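Local structure of SnoaL-like polyketide cyclase (Agrobacterium tumefaciens str. C58, 3EHC) at residues Ile8-Tyr12 with Leu24-Val28; Phe21-Gly25 with Tyr44-Val49; Phe60-Ile64 with Ala74-Phe78; Phe86-Val91 with Leu118-Glu124. The protein is of unknown function but, as a SnoaL-like member of the NTF2 clan, may act as a polyketide cyclase or a related small-molecule enzyme. The contacts are given in a common frame with arbitrary orientation. Numbering follows the deposited sequence.

Contact 1 (Ile8-Tyr12 with Leu24-Val28); sequences IYLAY and LGTFV
Phe27 is the bump of this contact, and the hollow it fills is one turn of helix 5-17. Segment 8-12 is regular helix (phi/psi near -60/-45), closed by Tyr12 N to Ile8 O at 2.9 Å. Segment 24-28 has helical angles over Leu24-Thr26, with Phe27 N on Leu24 O at 2.9 Å, and extends at Val28. The backbones come closest at Tyr12 and Phe27, CA to CA 6.1 Å. With chi1 at m (-54°), the Phe27 ring lies flat against the helix: Tyr12 CA sits 3.8 Å from its centroid and 3° off the ring normal, a CH-pi contact. The hollow is walled by Ala11 CB, 3.8 Å from Phe27 CE1, and Ile8 CG2, 4.2 Å from Phe27 CD1. Tyr12, chi1 t, is the reciprocal bump. Its CD1 is 3.7 Å from Phe27 CB, while its CE1 meets Leu24 CD1 at 3.9 Å, near the ring plane, and Val28 CG2 at 4.0 Å. The Tyr12 hydroxyl is hydrogen-bonded to Tyr44 OH of helix 40-54, and Phe27 pairs through its backbone with Ile111. The N-terminal helix thus packs onto the connection into the first strand, on the helical side of the NTF2-like alpha+beta fold.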
loop_
_atom_site.group_PDB
_atom_site.type_symbol
_atom_site.label_atom_id
_atom_site.label_comp_id
_atom_site.label_asym_id
_atom_site.label_seq_id
_atom_site.Cartn_x
_atom_site.Cartn_y
_atom_site.Cartn_z
ATOM N N ILE B 8 -8.560 15.657 -9.369
ATOM C CA ILE B 8 -8.373 14.867 -10.604
ATOM C C ILE B 8 -8.595 13.358 -10.289
ATOM O O ILE B 8 -9.338 12.665 -10.992
ATOM C CB ILE B 8 -6.982 15.122 -11.239
ATOM C CG1 ILE B 8 -6.795 16.623 -11.533
ATOM C CG2 ILE B 8 -6.831 14.316 -12.498
ATOM C CD1 ILE B 8 -5.377 17.062 -11.795
ATOM N N TYR B 9 -7.991 12.896 -9.190
ATOM C CA TYR B 9 -8.088 11.521 -8.777
ATOM C C TYR B 9 -9.516 11.088 -8.440
ATOM O O TYR B 9 -9.944 10.022 -8.870
ATOM C CB TYR B 9 -7.177 11.253 -7.576
ATOM C CG TYR B 9 -7.109 9.789 -7.228
ATOM C CD1 TYR B 9 -6.590 8.871 -8.143
ATOM C CD2 TYR B 9 -7.556 9.308 -5.990
ATOM C CE1 TYR B 9 -6.524 7.520 -7.845
ATOM C CE2 TYR B 9 -7.493 7.944 -5.682
ATOM C CZ TYR B 9 -6.964 7.058 -6.623
ATOM O OH TYR B 9 -6.863 5.713 -6.363
ATOM N N LEU B 10 -10.236 11.893 -7.660
ATOM C CA LEU B 10 -11.606 11.552 -7.299
ATOM C C LEU B 10 -12.518 11.556 -8.541
ATOM O O LEU B 10 -13.432 10.739 -8.609
ATOM C CB LEU B 10 -12.134 12.448 -6.171
ATOM C CG LEU B 10 -11.510 12.292 -4.776
ATOM C CD1 LEU B 10 -12.145 13.244 -3.790
ATOM C CD2 LEU B 10 -11.637 10.896 -4.246
ATOM N N ALA B 11 -12.236 12.430 -9.522
ATOM C CA ALA B 11 -12.948 12.436 -10.810
ATOM C C ALA B 11 -12.618 11.156 -11.601
ATOM O O ALA B 11 -13.477 10.575 -12.240
ATOM C CB ALA B 11 -12.614 13.700 -11.622
ATOM N N TYR B 12 -11.370 10.705 -11.527
ATOM C CA TYR B 12 -10.945 9.438 -12.158
ATOM C C TYR B 12 -11.694 8.245 -11.569
ATOM O O TYR B 12 -12.209 7.403 -12.311
ATOM C CB TYR B 12 -9.416 9.264 -12.030
ATOM C CG TYR B 12 -8.856 7.859 -12.190
ATOM C CD1 TYR B 12 -8.817 7.232 -13.423
ATOM C CD2 TYR B 12 -8.313 7.184 -11.099
ATOM C CE1 TYR B 12 -8.277 5.944 -13.568
ATOM C CE2 TYR B 12 -7.797 5.905 -11.225
ATOM C CZ TYR B 12 -7.769 5.288 -12.464
ATOM O OH TYR B 12 -7.245 4.000 -12.582
ATOM N N LEU B 24 -11.146 7.456 -20.402
ATOM C CA LEU B 24 -9.980 7.093 -19.573
ATOM C C LEU B 24 -8.730 7.936 -19.838
ATOM O O LEU B 24 -8.013 8.307 -18.904
ATOM C CB LEU B 24 -9.650 5.608 -19.757
ATOM C CG LEU B 24 -8.614 4.945 -18.852
ATOM C CD1 LEU B 24 -8.934 5.131 -17.368
ATOM C CD2 LEU B 24 -8.557 3.472 -19.222
ATOM N N GLY B 25 -8.471 8.237 -21.102
ATOM C CA GLY B 25 -7.340 9.078 -21.482
ATOM C C GLY B 25 -7.341 10.520 -20.980
ATOM O O GLY B 25 -6.317 11.196 -21.087
ATOM N N THR B 26 -8.475 11.001 -20.458
ATOM C CA THR B 26 -8.528 12.277 -19.725
ATOM C C THR B 26 -7.652 12.210 -18.484
ATOM O O THR B 26 -7.030 13.200 -18.111
ATOM C CB THR B 26 -9.991 12.643 -19.331
ATOM O OG1 THR B 26 -10.679 13.115 -20.495
ATOM C CG2 THR B 26 -10.060 13.731 -18.236
ATOM N N PHE B 27 -7.590 11.020 -17.873
ATOM C CA PHE B 27 -6.945 10.794 -16.576
ATOM C C PHE B 27 -5.651 9.962 -16.632
ATOM O O PHE B 27 -4.863 10.001 -15.696
ATOM C CB PHE B 27 -7.938 10.076 -15.658
ATOM C CG PHE B 27 -9.267 10.775 -15.520
ATOM C CD1 PHE B 27 -9.374 11.953 -14.804
ATOM C CD2 PHE B 27 -10.415 10.234 -16.085
ATOM C CE1 PHE B 27 -10.588 12.589 -14.667
ATOM C CE2 PHE B 27 -11.636 10.871 -15.953
ATOM C CZ PHE B 27 -11.720 12.050 -15.241
ATOM N N VAL B 28 -5.436 9.205 -17.709
ATOM C CA VAL B 28 -4.330 8.228 -17.785
ATOM C C VAL B 28 -3.496 8.509 -19.046
ATOM O O VAL B 28 -4.043 8.657 -20.126
ATOM C CB VAL B 28 -4.866 6.751 -17.747
ATOM C CG1 VAL B 28 -3.762 5.711 -17.943
ATOM C CG2 VAL B 28 -5.572 6.486 -16.417
#

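Contact 2 (Phe21-Gly25 with Tyr44-Val49); sequences FDELG and YRDMLV
In this NTF2-like fold, the turn between helix 5-17 and strand 28-29 is joined to helix 40-54 by Arg45 of that helix and by Phe21 and Leu24 of the turn. Segment 21-25 is irregular, neither regular helix nor strand; its Leu24 N reaches Phe21 O only weakly, at 3.3 Å. Segment 44-49 is regular helix, with Leu48 N on Tyr44 O at 3.1 Å and Val49 N on Arg45 O at 2.9 Å. The nearest CA pair is Phe21 and Arg45, 6.6 Å apart. Phe21 O is the shared acceptor: besides Leu24 N it receives Arg45 NE at 3.0 Å (N-H...O 165°) and, weakly, Arg45 NH2 at 3.4 Å (138°). Chi1 and chi2 of Arg45 are both t and chi3 is m, which turns the guanidinium edge to that carbonyl. The Tyr44 hydroxyl is satisfied by Tyr12 OH of helix 5-17. Most of the remaining contact is apolar. Phe21 (chi1 m) brings CZ to 4.0 Å from Leu48 CB and CD2 to 3.6 Å from Val49 CG2. Leu24 (chi1 t, chi2 p) sets CD1 3.9 Å from Leu48 CD1. Its other methyl, CD2, lies over one face of the Arg45 guanidinium and is 3.6 Å from both Arg45 CA and Arg45 CB.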
loop_
_atom_site.group_PDB
_atom_site.type_symbol
_atom_site.label_atom_id
_atom_site.label_comp_id
_atom_site.label_asym_id
_atom_site.label_seq_id
_atom_site.Cartn_x
_atom_site.Cartn_y
_atom_site.Cartn_z
ATOM N N PHE B 21 -14.975 4.176 -19.658
ATOM C CA PHE B 21 -13.594 3.962 -20.129
ATOM C C PHE B 21 -13.239 4.624 -21.460
ATOM O O PHE B 21 -12.067 4.660 -21.824
ATOM C CB PHE B 21 -13.267 2.468 -20.225
ATOM C CG PHE B 21 -13.496 1.715 -18.946
ATOM C CD1 PHE B 21 -13.196 2.297 -17.709
ATOM C CD2 PHE B 21 -14.002 0.414 -18.972
ATOM C CE1 PHE B 21 -13.426 1.603 -16.539
ATOM C CE2 PHE B 21 -14.232 -0.292 -17.790
ATOM C CZ PHE B 21 -13.946 0.299 -16.582
ATOM N N ASP B 22 -14.237 5.140 -22.179
ATOM C CA ASP B 22 -13.981 5.979 -23.347
ATOM C C ASP B 22 -13.307 7.274 -22.905
ATOM O O ASP B 22 -12.555 7.875 -23.660
ATOM C CB ASP B 22 -15.282 6.321 -24.089
ATOM C CG ASP B 22 -15.975 5.095 -24.671
ATOM O OD1 ASP B 22 -15.669 3.965 -24.249
ATOM O OD2 ASP B 22 -16.833 5.268 -25.556
ATOM N N GLU B 23 -13.599 7.691 -21.671
ATOM C CA GLU B 23 -13.032 8.907 -21.065
ATOM C C GLU B 23 -11.644 8.697 -20.425
ATOM O O GLU B 23 -11.036 9.664 -19.965
ATOM C CB GLU B 23 -13.989 9.443 -19.966
ATOM C CG GLU B 23 -15.471 9.536 -20.379
ATOM N N LEU B 24 -11.146 7.456 -20.402
ATOM C CA LEU B 24 -9.980 7.093 -19.573
ATOM C C LEU B 24 -8.730 7.936 -19.838
ATOM O O LEU B 24 -8.013 8.307 -18.904
ATOM C CB LEU B 24 -9.650 5.608 -19.757
ATOM C CG LEU B 24 -8.614 4.945 -18.852
ATOM C CD1 LEU B 24 -8.934 5.131 -17.368
ATOM C CD2 LEU B 24 -8.557 3.472 -19.222
ATOM N N GLY B 25 -8.471 8.237 -21.102
ATOM C CA GLY B 25 -7.340 9.078 -21.482
ATOM C C GLY B 25 -7.341 10.520 -20.980
ATOM O O GLY B 25 -6.317 11.196 -21.087
ATOM N N TYR B 44 -4.125 -0.565 -19.827
ATOM C CA TYR B 44 -4.730 -0.089 -18.598
ATOM C C TYR B 44 -6.251 -0.220 -18.661
ATOM O O TYR B 44 -6.877 -0.677 -17.695
ATOM C CB TYR B 44 -4.304 1.366 -18.357
ATOM C CG TYR B 44 -4.355 1.821 -16.915
ATOM C CD1 TYR B 44 -5.562 2.193 -16.339
ATOM C CD2 TYR B 44 -3.201 1.898 -16.133
ATOM C CE1 TYR B 44 -5.644 2.616 -15.014
ATOM C CE2 TYR B 44 -3.267 2.324 -14.784
ATOM C CZ TYR B 44 -4.504 2.680 -14.238
ATOM O OH TYR B 44 -4.638 3.116 -12.926
ATOM N N ARG B 45 -6.838 0.170 -19.790
ATOM C CA ARG B 45 -8.278 0.000 -20.034
ATOM C C ARG B 45 -8.672 -1.473 -19.958
ATOM O O ARG B 45 -9.676 -1.812 -19.350
ATOM C CB ARG B 45 -8.666 0.583 -21.399
ATOM C CG ARG B 45 -10.163 0.532 -21.712
ATOM C CD ARG B 45 -10.516 1.201 -23.060
ATOM N NE ARG B 45 -10.281 2.654 -23.048
ATOM C CZ ARG B 45 -9.290 3.291 -23.686
ATOM N NH1 ARG B 45 -8.383 2.635 -24.418
ATOM N NH2 ARG B 45 -9.201 4.616 -23.592
ATOM N N ASP B 46 -7.878 -2.340 -20.580
ATOM C CA ASP B 46 -8.130 -3.796 -20.565
ATOM C C ASP B 46 -8.111 -4.350 -19.158
ATOM O O ASP B 46 -8.898 -5.218 -18.822
ATOM C CB ASP B 46 -7.064 -4.575 -21.363
ATOM C CG ASP B 46 -7.091 -4.289 -22.844
ATOM O OD1 ASP B 46 -8.125 -3.795 -23.365
ATOM O OD2 ASP B 46 -6.059 -4.576 -23.489
HETATM N N MSE B 47 -7.165 -3.872 -18.361
HETATM C CA MSE B 47 -7.049 -4.252 -16.958
HETATM C C MSE B 47 -8.297 -3.912 -16.154
HETATM O O MSE B 47 -8.779 -4.750 -15.413
HETATM C CB MSE B 47 -5.831 -3.586 -16.321
HETATM C CG MSE B 47 -5.723 -3.748 -14.812
HETATM SE SE MSE B 47 -4.296 -2.668 -14.017
HETATM C CE MSE B 47 -5.113 -0.872 -14.024
ATOM N N LEU B 48 -8.809 -2.692 -16.299
ATOM C CA LEU B 48 -10.034 -2.271 -15.610
ATOM C C LEU B 48 -11.288 -3.004 -16.131
ATOM O O LEU B 48 -12.157 -3.334 -15.341
ATOM C CB LEU B 48 -10.232 -0.757 -15.702
ATOM C CG LEU B 48 -9.111 0.147 -15.215
ATOM C CD1 LEU B 48 -9.309 1.575 -15.773
ATOM C CD2 LEU B 48 -9.063 0.123 -13.688
ATOM N N VAL B 49 -11.378 -3.234 -17.443
ATOM C CA VAL B 49 -12.478 -4.004 -18.039
ATOM C C VAL B 49 -12.507 -5.432 -17.454
ATOM O O VAL B 49 -13.573 -5.999 -17.195
ATOM C CB VAL B 49 -12.370 -4.052 -19.598
ATOM C CG1 VAL B 49 -13.186 -5.200 -20.195
ATOM C CG2 VAL B 49 -12.817 -2.718 -20.209
#

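Contact 3 (Phe60-Ile64 with Ala74-Phe78); sequences FEAEI and ARLFF
A classic beta bulge interrupts this antiparallel hairpin: Glu63 and Ile64 both face Arg75, and Arg75 O accepts Glu63 N at 2.7 Å and, weakly, Ile64 N at 3.3 Å. Glu63 has phi/psi of -79/-48, which turns the chain, whereas segment 74-78 is extended. Before the bulge, Ala62 and Leu76 form a non-hydrogen-bonded pair, CA to CA 4.3 Å, preceded by Phe77 N to Glu61 O at 3.1 Å. After it the register has shifted by one, making Ile64 and Arg75 a hydrogen-bonded pair (CA to CA 5.0 Å; Arg75 N to Ile64 O 2.9 Å). Among the side chains, Ala62 CB is 4.0 Å from Leu76 CD2. Phe78 (chi1 m) directs its ring edge to the face of Phe60 (chi1 m) in an offset edge-to-face pair, centroids 5.3 Å apart, planes at 80°. Arg75, with chi1 to chi3 all t, extends so that NE bridges to Glu63 OE1 at 3.0 Å. Arg75 NH1 is also bonded to His101, and Trp115 of the second subunit packs on Glu63, Ile64 and Arg75. In the Glu63 conformer given, the salt-bridged pair lies against the dimer partner, consistent with charges compensated at that contact.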
loop_
_atom_site.group_PDB
_atom_site.type_symbol
_atom_site.label_atom_id
_atom_site.label_comp_id
_atom_site.label_asym_id
_atom_site.label_seq_id
_atom_site.Cartn_x
_atom_site.Cartn_y
_atom_site.Cartn_z
ATOM N N PHE B 60 -15.033 1.870 -6.341
ATOM C CA PHE B 60 -13.816 2.515 -5.885
ATOM C C PHE B 60 -14.133 3.660 -4.928
ATOM O O PHE B 60 -14.914 4.552 -5.231
ATOM C CB PHE B 60 -13.041 3.028 -7.090
ATOM C CG PHE B 60 -12.481 1.947 -7.952
ATOM C CD1 PHE B 60 -13.247 1.381 -8.955
ATOM C CD2 PHE B 60 -11.183 1.501 -7.766
ATOM C CE1 PHE B 60 -12.725 0.371 -9.781
ATOM C CE2 PHE B 60 -10.643 0.487 -8.585
ATOM C CZ PHE B 60 -11.413 -0.070 -9.599
ATOM N N GLU B 61 -13.508 3.608 -3.769
ATOM C CA GLU B 61 -13.720 4.551 -2.714
ATOM C C GLU B 61 -12.417 4.689 -1.938
ATOM O O GLU B 61 -11.940 3.709 -1.398
ATOM C CB GLU B 61 -14.796 3.958 -1.815
ATOM C CG GLU B 61 -15.211 4.797 -0.623
ATOM C CD GLU B 61 -16.583 5.390 -0.788
ATOM O OE1 GLU B 61 -17.430 4.783 -1.494
ATOM O OE2 GLU B 61 -16.805 6.466 -0.202
ATOM N N ALA B 62 -11.859 5.900 -1.883
ATOM C CA ALA B 62 -10.625 6.186 -1.155
ATOM C C ALA B 62 -10.924 6.506 0.313
ATOM O O ALA B 62 -11.710 7.381 0.593
ATOM C CB ALA B 62 -9.900 7.354 -1.815
ATOM N N GLU B 63 -10.304 5.759 1.226
ATOM C CA GLU B 63 -10.355 6.054 2.660
ATOM C C GLU B 63 -9.374 7.175 2.995
ATOM O O GLU B 63 -9.729 8.135 3.675
ATOM C CB GLU B 63 -10.026 4.799 3.494
ATOM C CG GLU B 63 -10.004 5.025 5.026
ATOM C CD GLU B 63 -9.558 3.815 5.816
ATOM O OE1 GLU B 63 -9.947 2.695 5.452
ATOM O OE2 GLU B 63 -8.838 3.982 6.826
ATOM N N ILE B 64 -8.146 7.041 2.511
ATOM C CA ILE B 64 -7.061 7.997 2.801
ATOM C C ILE B 64 -6.456 8.408 1.481
ATOM O O ILE B 64 -6.239 7.559 0.635
ATOM C CB ILE B 64 -5.900 7.442 3.694
ATOM C CG1 ILE B 64 -6.422 6.767 4.968
ATOM C CG2 ILE B 64 -4.915 8.604 4.010
ATOM C CD1 ILE B 64 -5.430 5.886 5.668
ATOM N N ALA B 74 -3.085 6.516 -2.337
ATOM C CA ALA B 74 -4.470 6.227 -1.915
ATOM C C ALA B 74 -4.562 4.904 -1.150
ATOM O O ALA B 74 -3.952 3.916 -1.546
ATOM C CB ALA B 74 -5.409 6.199 -3.140
ATOM N N ARG B 75 -5.290 4.908 -0.030
ATOM C CA ARG B 75 -5.824 3.688 0.558
ATOM C C ARG B 75 -7.275 3.581 0.099
ATOM O O ARG B 75 -8.101 4.382 0.487
ATOM C CB ARG B 75 -5.741 3.705 2.076
ATOM C CG ARG B 75 -6.388 2.517 2.745
ATOM C CD ARG B 75 -6.206 2.700 4.263
ATOM N NE ARG B 75 -7.071 1.849 5.055
ATOM C CZ ARG B 75 -6.805 0.571 5.307
ATOM N NH1 ARG B 75 -5.691 -0.020 4.857
ATOM N NH2 ARG B 75 -7.630 -0.103 6.048
ATOM N N LEU B 76 -7.541 2.581 -0.737
ATOM C CA LEU B 76 -8.845 2.275 -1.279
ATOM C C LEU B 76 -9.368 1.059 -0.537
ATOM O O LEU B 76 -8.621 0.094 -0.331
ATOM C CB LEU B 76 -8.711 1.890 -2.753
ATOM C CG LEU B 76 -8.034 2.909 -3.668
ATOM C CD1 LEU B 76 -7.647 2.327 -5.038
ATOM C CD2 LEU B 76 -9.003 4.027 -3.775
ATOM N N PHE B 77 -10.651 1.109 -0.186
ATOM C CA PHE B 77 -11.347 0.060 0.499
ATOM C C PHE B 77 -12.401 -0.549 -0.448
ATOM O O PHE B 77 -13.165 0.178 -1.105
ATOM C CB PHE B 77 -11.995 0.621 1.773
ATOM C CG PHE B 77 -12.943 -0.345 2.420
ATOM C CD1 PHE B 77 -12.461 -1.536 2.951
ATOM C CD2 PHE B 77 -14.321 -0.093 2.448
ATOM C CE1 PHE B 77 -13.305 -2.452 3.522
ATOM C CE2 PHE B 77 -15.197 -1.022 3.035
ATOM C CZ PHE B 77 -14.685 -2.206 3.565
ATOM N N PHE B 78 -12.376 -1.881 -0.547
ATOM C CA PHE B 78 -13.309 -2.641 -1.380
ATOM C C PHE B 78 -14.145 -3.566 -0.541
ATOM O O PHE B 78 -13.653 -4.191 0.396
ATOM C CB PHE B 78 -12.561 -3.468 -2.419
ATOM C CG PHE B 78 -11.812 -2.646 -3.409
ATOM C CD1 PHE B 78 -12.448 -2.149 -4.537
ATOM C CD2 PHE B 78 -10.436 -2.376 -3.219
ATOM C CE1 PHE B 78 -11.742 -1.377 -5.461
ATOM C CE2 PHE B 78 -9.717 -1.642 -4.126
ATOM C CZ PHE B 78 -10.353 -1.135 -5.250
HETATM O O HOH W 1 -12.029 1.131 -3.443
HETATM O O HOH W 2 -10.614 0.480 7.199
#

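Contact 4 (Phe86-Val91 with Leu118-Glu124); sequences FMDLPV and LDKVAIE
The backbone framework is a beta hairpin with a two-residue type I' turn, set against the start of helix 120-127. The turn runs from Phe86 to Leu89, with Met87 at 56/41 and Asp88 at 58/23; Phe86 N meets Leu89 O at 3.0 Å and Leu89 N meets Phe86 O at 3.1 Å. Across from it, Asp119 N-caps the helix through a weak bond from Ala122 N to Asp119 OD1, 3.4 Å. The nearest CA pair is Met87 with Lys120 (7.1 Å). Apolar contacts centre on Ile123 (chi1 m): its CG2 is 3.5 Å from Leu89 CD1 and 3.9 Å from Val91 CG2, its CD1 3.7 Å from Phe86 CE2, at the ring edge, and 4.0 Å from SE of Met87, modelled as selenomethionine. Polar contacts centre on Lys120, fully extended with all four chi angles t. Its NZ lies 2.8 Å from Met87 O, to which it donates, 2.8 Å from water 3 and 3.1 Å from water 4, which donates to Asp88 OD2 at 2.7 Å. Glu124 of the second subunit salt-bridges the same NZ, so four acceptors share three protons. One ammonium thus holds a turn carbonyl and ties hairpin and helix to the second subunit.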
loop_
_atom_site.group_PDB
_atom_site.type_symbol
_atom_site.label_atom_id
_atom_site.label_comp_id
_atom_site.label_asym_id
_atom_site.label_seq_id
_atom_site.Cartn_x
_atom_site.Cartn_y
_atom_site.Cartn_z
ATOM N N PHE B 86 -9.886 -15.015 -7.662
ATOM C CA PHE B 86 -9.378 -13.651 -7.525
ATOM C C PHE B 86 -8.115 -13.698 -6.665
ATOM O O PHE B 86 -8.163 -14.166 -5.537
ATOM C CB PHE B 86 -10.454 -12.690 -6.927
ATOM C CG PHE B 86 -9.972 -11.262 -6.769
ATOM C CD1 PHE B 86 -9.592 -10.505 -7.887
ATOM C CD2 PHE B 86 -9.895 -10.670 -5.506
ATOM C CE1 PHE B 86 -9.115 -9.184 -7.743
ATOM C CE2 PHE B 86 -9.409 -9.370 -5.346
ATOM C CZ PHE B 86 -9.040 -8.617 -6.470
HETATM N N MSE B 87 -6.997 -13.228 -7.224
HETATM C CA MSE B 87 -5.670 -13.350 -6.618
HETATM C C MSE B 87 -5.335 -14.801 -6.317
HETATM O O MSE B 87 -4.777 -15.110 -5.271
HETATM C CB MSE B 87 -5.566 -12.495 -5.375
HETATM C CG MSE B 87 -5.915 -11.024 -5.619
HETATM SE SE MSE B 87 -5.410 -9.932 -4.061
HETATM C CE MSE B 87 -3.492 -9.740 -4.539
ATOM N N ASP B 88 -5.698 -15.670 -7.268
ATOM C CA ASP B 88 -5.570 -17.133 -7.152
ATOM C C ASP B 88 -6.308 -17.806 -5.963
ATOM O O ASP B 88 -5.958 -18.915 -5.526
ATOM C CB ASP B 88 -4.092 -17.505 -7.282
ATOM C CG ASP B 88 -3.504 -16.978 -8.569
ATOM O OD1 ASP B 88 -4.019 -17.382 -9.633
ATOM O OD2 ASP B 88 -2.576 -16.139 -8.535
ATOM N N LEU B 89 -7.329 -17.125 -5.462
ATOM C CA LEU B 89 -8.130 -17.593 -4.358
ATOM C C LEU B 89 -9.520 -17.954 -4.893
ATOM O O LEU B 89 -10.085 -17.185 -5.663
ATOM C CB LEU B 89 -8.265 -16.487 -3.315
ATOM C CG LEU B 89 -6.962 -16.107 -2.627
ATOM C CD1 LEU B 89 -7.174 -14.906 -1.663
ATOM C CD2 LEU B 89 -6.394 -17.377 -1.939
ATOM N N PRO B 90 -10.078 -19.128 -4.501
ATOM C CA PRO B 90 -11.424 -19.470 -4.973
ATOM C C PRO B 90 -12.560 -18.731 -4.244
ATOM O O PRO B 90 -13.342 -19.338 -3.528
ATOM C CB PRO B 90 -11.475 -20.999 -4.816
ATOM C CG PRO B 90 -10.548 -21.292 -3.722
ATOM C CD PRO B 90 -9.509 -20.199 -3.670
ATOM N N VAL B 91 -12.628 -17.407 -4.414
ATOM C CA VAL B 91 -13.610 -16.590 -3.727
ATOM C C VAL B 91 -15.033 -17.024 -4.110
ATOM O O VAL B 91 -15.898 -17.165 -3.256
ATOM C CB VAL B 91 -13.424 -15.093 -4.003
ATOM C CG1 VAL B 91 -14.518 -14.266 -3.306
ATOM C CG2 VAL B 91 -12.045 -14.668 -3.517
ATOM N N LEU B 118 -2.326 -5.067 -3.209
ATOM C CA LEU B 118 -3.619 -5.496 -2.635
ATOM C C LEU B 118 -3.415 -6.381 -1.393
ATOM O O LEU B 118 -2.417 -7.095 -1.292
ATOM C CB LEU B 118 -4.434 -6.269 -3.685
ATOM C CG LEU B 118 -5.000 -5.445 -4.847
ATOM C CD1 LEU B 118 -5.160 -6.301 -6.123
ATOM C CD2 LEU B 118 -6.322 -4.835 -4.463
ATOM N N ASP B 119 -4.348 -6.304 -0.437
ATOM C CA ASP B 119 -4.261 -7.067 0.797
ATOM C C ASP B 119 -4.862 -8.474 0.596
ATOM O O ASP B 119 -6.016 -8.740 0.964
ATOM C CB ASP B 119 -4.933 -6.305 1.950
ATOM C CG ASP B 119 -4.636 -6.911 3.328
ATOM O OD1 ASP B 119 -3.838 -7.861 3.433
ATOM O OD2 ASP B 119 -5.222 -6.435 4.309
ATOM N N LYS B 120 -4.035 -9.361 0.040
ATOM C CA LYS B 120 -4.373 -10.741 -0.185
ATOM C C LYS B 120 -4.600 -11.465 1.126
ATOM O O LYS B 120 -5.493 -12.312 1.202
ATOM C CB LYS B 120 -3.299 -11.430 -1.045
ATOM C CG LYS B 120 -3.561 -12.896 -1.322
ATOM C CD LYS B 120 -2.797 -13.458 -2.490
ATOM C CE LYS B 120 -3.155 -14.922 -2.700
ATOM N NZ LYS B 120 -2.436 -15.541 -3.833
ATOM N N VAL B 121 -3.821 -11.125 2.158
ATOM C CA VAL B 121 -3.946 -11.784 3.456
ATOM C C VAL B 121 -5.369 -11.613 4.032
ATOM O O VAL B 121 -5.868 -12.540 4.616
ATOM C CB VAL B 121 -2.812 -11.347 4.447
ATOM C CG1 VAL B 121 -2.937 -12.048 5.764
ATOM C CG2 VAL B 121 -1.408 -11.661 3.840
ATOM N N ALA B 122 -5.976 -10.432 3.866
ATOM C CA ALA B 122 -7.342 -10.122 4.335
ATOM C C ALA B 122 -8.348 -11.062 3.689
ATOM O O ALA B 122 -9.243 -11.583 4.351
ATOM C CB ALA B 122 -7.699 -8.622 4.038
ATOM N N ILE B 123 -8.167 -11.309 2.392
ATOM C CA ILE B 123 -9.050 -12.215 1.661
ATOM C C ILE B 123 -8.865 -13.673 2.134
ATOM O O ILE B 123 -9.837 -14.388 2.330
ATOM C CB ILE B 123 -8.867 -12.131 0.111
ATOM C CG1 ILE B 123 -8.993 -10.690 -0.391
ATOM C CG2 ILE B 123 -9.944 -13.065 -0.648
ATOM C CD1 ILE B 123 -8.693 -10.551 -1.950
ATOM N N GLU B 124 -7.615 -14.102 2.279
ATOM C CA GLU B 124 -7.288 -15.442 2.775
ATOM C C GLU B 124 -7.963 -15.747 4.100
ATOM O O GLU B 124 -8.547 -16.828 4.285
ATOM C CB GLU B 124 -5.758 -15.602 2.857
ATOM C CG GLU B 124 -5.093 -15.762 1.500
ATOM C CD GLU B 124 -3.527 -15.667 1.529
ATOM O OE1 GLU B 124 -2.921 -15.272 2.561
ATOM O OE2 GLU B 124 -2.893 -16.000 0.513
HETATM O O HOH W 3 -3.188 -18.258 -3.686
HETATM O O HOH W 4 -1.949 -14.394 -6.634
#

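How the contacts relate
Contacts 1 and 2 are neighbours, their centres 10 Å apart: they share Leu24 and Gly25, and Tyr12 OH lies 2.8 Å from Tyr44 OH, a hydrogen bond, so helices 5-17 and 40-54 meet around one connection. Contact 3 follows in the chain, in the hairpin of strands 62-67 and 71-80 at one border of the mixed sheet. It touches contact 1 where Tyr9 OH is 3.6 Å from Ala74 CB, helix against sheet. Contact 4, opening last, lies 17 Å from contact 3 and 27 Å from contact 1 between centres, across the chain's centre from the latter. Contacts 1 and 2 thus build the helical side within a subunit, while contacts 3 and 4 both reach the second subunit.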